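Local coordinates for probable glutathione S-transferase (Pseudomonas aeruginosa, PDB 6JWK) that catalyses the cis-trans isomerisation of maleylpyruvate to fumarylpyruvate as a zeta-class member of the glutathione S-transferase superfamily, at the interface of chains A and B. Residues are numbered along the deposited sequence; one frame, centred on the assembly and turned at random. Chains: chain A/B, Probable glutathione S-transferase.

Contact 1: the interface of chains A and B. Residues chain A 65, 67-68, 98, 101-102; chain B 95, 98-99, 102-103.
A:Gln65 lies along helix 87-103 of chain B, its amide meeting the carboxylate of B:Asp103 tip to tip. The amide nitrogen NE2 of A:Gln65 donates to OD2 of B:Asp103 at 2.8 Å, nearly straight at the hydrogen (164°). The acceptor lies in the amide plane of A:Gln65, whereas the nitrogen stands above the carboxylate plane of B:Asp103, 43° out of it. The glutamine chain is bent at chi2 (-71°), which turns the amide along the partner helix toward B:Asp103.

Water 1 lies 2.7 Å from OE1 of A:Gln65 and also reaches OD1 of B:Asp103; water 2 pairs with NE2 of A:Gln65 at 2.8 Å and with OE2 of B:Glu95. NE2 thus has a carboxylate and a water; with OE1 held by water 1, this should fix the amide's rotation. A direct bond from the backbone N of A:Gln65 to OE2 of B:Glu95 is weak.

Apolar packing continues alongside. CG of A:Gln65 lies 3.9 Å from CG of B:Glu95, and the two side chains cross at about a right angle. The CD1 branch of B:Leu98 packs against CB of A:Leu67 at 3.9 Å and touches A:Ala68, while its CD2 branch meets CD2 of A:Leu98 at 4.1 Å. The sulfurs of A:Cys102 and B:Cys102 lie side by side across the two-fold, SG to SG 3.7 Å, too far for a disulfide.

Joining the start of helix 66-76 in one thioredoxin-like domain to the partner's helical domain, and the two helices 87-103 to each other, the patch probably steadies the dimer. A:Gln65 belongs to the Gln-Ser pair that binds the gamma-glutamyl group of glutathione in GSTs; B:Asp103 may help position it.

Contact 2: the interface of chains A and B. Residues chain A 103, 107, 133-134; chain B 111-112, 115.
B:Arg111 runs past the six-membered ring of A:Trp134 and ends on the main chain of A:Asp103. Its NH1 donates to the carbonyl O of A:Asp103 at 2.9 Å. The carbonyl lies in the guanidinium plane of B:Arg111, and the bond is close to straight (162° at the hydrogen), the donor standing somewhat off the carbonyl plane.

Water 3 completes the polar cluster. It lies 2.7 Å from the carbonyl O of A:Asp103, equally near that of A:Trp134, and within reach of NH2 of B:Arg111. Both terminal nitrogens of the guanidinium are thereby tied, one directly and one through water, to backbone oxygens of chain A, which should fix its rotation. The carboxylate of A:Asp103 is near but not in contact with the arginine; its likely negative charge may still help hold the guanidinium.

Around this, the packing is largely aromatic and aliphatic. CG of B:Arg111 touches CZ3 of A:Trp134 at 3.7 Å, and CE3 of the indole comes over one face of the guanidinium. The two planes are steeply inclined (65°), so this is not a flat stack. A:Leu107 sets CD1 over one face of the indole, near its rim, and puts CD2 tightly against CG2 of B:Val112, 3.5 Å away. CD2 of A:His133 lies over the opposite face, also near the rim.

B:Tyr115 packs beside the indole and histidine, crossing A:Trp134 at a slant and running antiparallel past A:His133. Its CB touches CZ2 of A:Trp134 at 3.8 Å, and its ring carbon CD2 meets CD2 of A:His133 at 3.7 Å. The tyrosine CG is anti to the backbone N (chi1 -167°), which carries the ring out toward the histidine.

The site lies in the helical domains, where helix 110-120 of chain B packs against helix 124-149, the short helix 105-108 and the end of helix 87-103 of chain A.

Contact 1: the interface of chains A and B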
loop_
_atom_site.group_PDB
_atom_site.type_symbol
_atom_site.label_atom_id
_atom_site.label_comp_id
_atom_site.label_asym_id
_atom_site.label_seq_id
_atom_site.Cartn_x
_atom_site.Cartn_y
_atom_site.Cartn_z
ATOM N N GLN A 65 10.011 1.016 -1.905
ATOM C CA GLN A 65 8.672 0.531 -1.476
ATOM C C GLN A 65 8.740 -1.003 -1.312
ATOM O O GLN A 65 8.902 -1.756 -2.300
ATOM C CB GLN A 65 7.613 0.974 -2.468
ATOM C CG GLN A 65 7.388 2.472 -2.499
ATOM C CD GLN A 65 6.707 2.974 -1.257
ATOM O OE1 GLN A 65 5.951 2.242 -0.588
ATOM N NE2 GLN A 65 7.011 4.221 -0.953
ATOM N N LEU A 67 6.691 -3.444 -0.870
ATOM C CA LEU A 67 5.857 -4.407 -1.632
ATOM C C LEU A 67 6.281 -4.435 -3.110
ATOM O O LEU A 67 6.177 -5.489 -3.718
ATOM C CB LEU A 67 4.344 -4.168 -1.542
ATOM C CG LEU A 67 3.669 -4.063 -0.180
ATOM C CD1 LEU A 67 2.216 -4.429 -0.337
ATOM C CD2 LEU A 67 4.273 -4.868 0.892
ATOM N N ALA A 68 6.777 -3.355 -3.691
ATOM C CA ALA A 68 7.349 -3.357 -5.062
ATOM C C ALA A 68 8.637 -4.197 -5.096
ATOM O O ALA A 68 8.863 -4.974 -6.074
ATOM C CB ALA A 68 7.613 -1.948 -5.529
ATOM N N LEU A 98 -1.806 -5.672 1.509
ATOM C CA LEU A 98 -2.112 -4.205 1.404
ATOM C C LEU A 98 -2.905 -3.714 2.598
ATOM O O LEU A 98 -2.749 -2.545 2.984
ATOM C CB LEU A 98 -2.854 -3.935 0.098
ATOM C CG LEU A 98 -2.006 -4.120 -1.145
ATOM C CD1 LEU A 98 -2.904 -4.316 -2.360
ATOM C CD2 LEU A 98 -1.086 -2.918 -1.366
ATOM N N ALA A 101 0.025 -3.006 4.683
ATOM C CA ALA A 101 0.984 -1.992 4.161
ATOM C C ALA A 101 0.326 -0.612 3.981
ATOM O O ALA A 101 1.067 0.386 3.923
ATOM C CB ALA A 101 1.563 -2.496 2.874
ATOM N N CYS A 102 -0.991 -0.555 3.788
ATOM C CA CYS A 102 -1.740 0.689 3.502
ATOM C C CYS A 102 -2.611 1.095 4.687
ATOM O O CYS A 102 -2.772 2.311 4.872
ATOM C CB CYS A 102 -2.661 0.542 2.293
ATOM S SG CYS A 102 -1.752 0.127 0.800
ATOM N N GLU B 95 6.309 1.201 -7.418
ATOM C CA GLU B 95 7.023 2.086 -6.452
ATOM C C GLU B 95 6.227 3.388 -6.346
ATOM O O GLU B 95 6.039 3.898 -5.195
ATOM C CB GLU B 95 8.503 2.302 -6.788
ATOM C CG GLU B 95 9.140 3.396 -5.901
ATOM C CD GLU B 95 10.542 3.261 -5.302
ATOM O OE1 GLU B 95 11.453 3.168 -6.108
ATOM O OE2 GLU B 95 10.740 3.413 -4.006
ATOM N N LEU B 98 2.578 2.811 -4.849
ATOM C CA LEU B 98 2.652 2.440 -3.414
ATOM C C LEU B 98 3.111 3.648 -2.631
ATOM O O LEU B 98 2.623 3.802 -1.509
ATOM C CB LEU B 98 3.586 1.247 -3.197
ATOM C CG LEU B 98 2.988 -0.039 -3.737
ATOM C CD1 LEU B 98 4.097 -1.054 -3.947
ATOM C CD2 LEU B 98 1.908 -0.576 -2.794
ATOM N N LEU B 99 3.898 4.535 -3.229
ATOM C CA LEU B 99 4.204 5.819 -2.546
ATOM C C LEU B 99 2.916 6.565 -2.209
ATOM O O LEU B 99 2.760 7.057 -1.067
ATOM C CB LEU B 99 5.121 6.655 -3.433
ATOM C CG LEU B 99 5.433 8.069 -2.968
ATOM C CD1 LEU B 99 6.229 8.071 -1.654
ATOM C CD2 LEU B 99 6.266 8.728 -4.058
ATOM N N CYS B 102 0.478 4.026 0.189
ATOM C CA CYS B 102 1.072 3.664 1.509
ATOM C C CYS B 102 1.555 4.902 2.275
ATOM O O CYS B 102 1.389 4.908 3.482
ATOM C CB CYS B 102 2.265 2.724 1.380
ATOM S SG CYS B 102 1.805 1.160 0.625
ATOM N N ASP B 103 2.129 5.904 1.602
ATOM C CA ASP B 103 2.904 6.987 2.271
ATOM C C ASP B 103 2.161 8.311 2.243
ATOM O O ASP B 103 2.633 9.233 2.931
ATOM C CB ASP B 103 4.299 7.145 1.674
ATOM C CG ASP B 103 5.172 5.905 1.901
ATOM O OD1 ASP B 103 4.737 5.023 2.687
ATOM O OD2 ASP B 103 6.228 5.798 1.257
HETATM O O HOH W 1 5.734 2.007 2.076
HETATM O O HOH W 2 9.101 5.426 -2.317
#

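Contact 2: the interface of chains A and B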
loop_
_atom_site.group_PDB
_atom_site.type_symbol
_atom_site.label_atom_id
_atom_site.label_comp_id
_atom_site.label_asym_id
_atom_site.label_seq_id
_atom_site.Cartn_x
_atom_site.Cartn_y
_atom_site.Cartn_z
ATOM N N ASP A 103 -3.185 0.155 5.452
ATOM C CA ASP A 103 -4.244 0.543 6.422
ATOM C C ASP A 103 -3.776 0.415 7.881
ATOM O O ASP A 103 -4.565 0.805 8.776
ATOM C CB ASP A 103 -5.552 -0.218 6.211
ATOM C CG ASP A 103 -6.206 -0.057 4.849
ATOM O OD1 ASP A 103 -5.880 0.903 4.101
ATOM O OD2 ASP A 103 -7.034 -0.911 4.515
ATOM N N LEU A 107 -0.018 4.622 9.502
ATOM C CA LEU A 107 -0.539 5.413 10.644
ATOM C C LEU A 107 0.359 5.290 11.886
ATOM O O LEU A 107 0.383 6.232 12.692
ATOM C CB LEU A 107 -1.973 4.964 10.938
ATOM C CG LEU A 107 -2.931 5.171 9.766
ATOM C CD1 LEU A 107 -4.263 4.532 10.027
ATOM C CD2 LEU A 107 -3.118 6.650 9.502
ATOM N N HIS A 133 -5.565 1.722 18.445
ATOM C CA HIS A 133 -6.813 1.820 17.637
ATOM C C HIS A 133 -6.574 1.278 16.210
ATOM O O HIS A 133 -7.339 0.393 15.777
ATOM C CB HIS A 133 -7.333 3.271 17.588
ATOM C CG HIS A 133 -8.548 3.435 16.735
ATOM N ND1 HIS A 133 -9.775 2.939 17.112
ATOM C CD2 HIS A 133 -8.735 4.012 15.527
ATOM C CE1 HIS A 133 -10.677 3.206 16.171
ATOM N NE2 HIS A 133 -10.062 3.854 15.187
ATOM N N TRP A 134 -5.532 1.729 15.505
ATOM C CA TRP A 134 -5.341 1.311 14.081
ATOM C C TRP A 134 -4.945 -0.172 14.040
ATOM O O TRP A 134 -5.362 -0.817 13.099
ATOM C CB TRP A 134 -4.345 2.231 13.335
ATOM C CG TRP A 134 -4.715 3.684 13.460
ATOM C CD1 TRP A 134 -4.007 4.666 14.085
ATOM C CD2 TRP A 134 -5.937 4.298 13.028
ATOM N NE1 TRP A 134 -4.706 5.843 14.069
ATOM C CE2 TRP A 134 -5.893 5.650 13.431
ATOM C CE3 TRP A 134 -7.055 3.854 12.314
ATOM C CZ2 TRP A 134 -6.904 6.547 13.129
ATOM C CZ3 TRP A 134 -8.074 4.733 12.053
ATOM C CH2 TRP A 134 -7.985 6.071 12.430
ATOM N N ARG B 111 -11.290 8.753 7.529
ATOM C CA ARG B 111 -11.233 8.021 8.763
ATOM C C ARG B 111 -10.190 8.633 9.722
ATOM O O ARG B 111 -10.479 8.871 10.857
ATOM C CB ARG B 111 -11.124 6.505 8.473
ATOM C CG ARG B 111 -9.958 5.747 9.049
ATOM C CD ARG B 111 -9.841 4.294 8.580
ATOM N NE ARG B 111 -8.470 3.988 8.224
ATOM C CZ ARG B 111 -7.773 2.948 8.640
ATOM N NH1 ARG B 111 -6.547 2.813 8.237
ATOM N NH2 ARG B 111 -8.297 2.035 9.436
ATOM N N VAL B 112 -9.015 8.981 9.239
ATOM C CA VAL B 112 -7.999 9.556 10.096
ATOM C C VAL B 112 -8.319 10.970 10.589
ATOM O O VAL B 112 -8.037 11.321 11.704
ATOM C CB VAL B 112 -6.626 9.557 9.409
ATOM C CG1 VAL B 112 -5.591 10.243 10.257
ATOM C CG2 VAL B 112 -6.202 8.147 9.102
ATOM N N TYR B 115 -10.802 10.768 13.371
ATOM C CA TYR B 115 -10.069 10.470 14.635
ATOM C C TYR B 115 -9.397 11.744 15.148
ATOM O O TYR B 115 -9.515 12.012 16.369
ATOM C CB TYR B 115 -9.044 9.341 14.507
ATOM C CG TYR B 115 -8.507 8.819 15.824
ATOM C CD1 TYR B 115 -7.486 9.481 16.491
ATOM C CD2 TYR B 115 -8.977 7.633 16.385
ATOM C CE1 TYR B 115 -6.989 9.018 17.695
ATOM C CE2 TYR B 115 -8.464 7.138 17.579
ATOM C CZ TYR B 115 -7.467 7.833 18.241
ATOM O OH TYR B 115 -6.934 7.386 19.424
HETATM O O HOH W 3 -6.224 0.022 10.697
#

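Contact 1 and contact 2 lie about 17 Å apart, between their C-alpha centres, along one two-fold symmetric interface. Helix 87-103 connects them: it contributes to contact 1 from both chains, and its last residue, position 103, serves in contact 1 through the carboxylate of chain B and in contact 2 through the backbone carbonyl of chain A. By symmetry, residue 103 of each chain plays both roles. Contact 2 stays within the helical domains, whereas contact 1 also brings in the thioredoxin-like domain. With their twins, the two patches probably fix the mutual orientation of the subunits in the dimer.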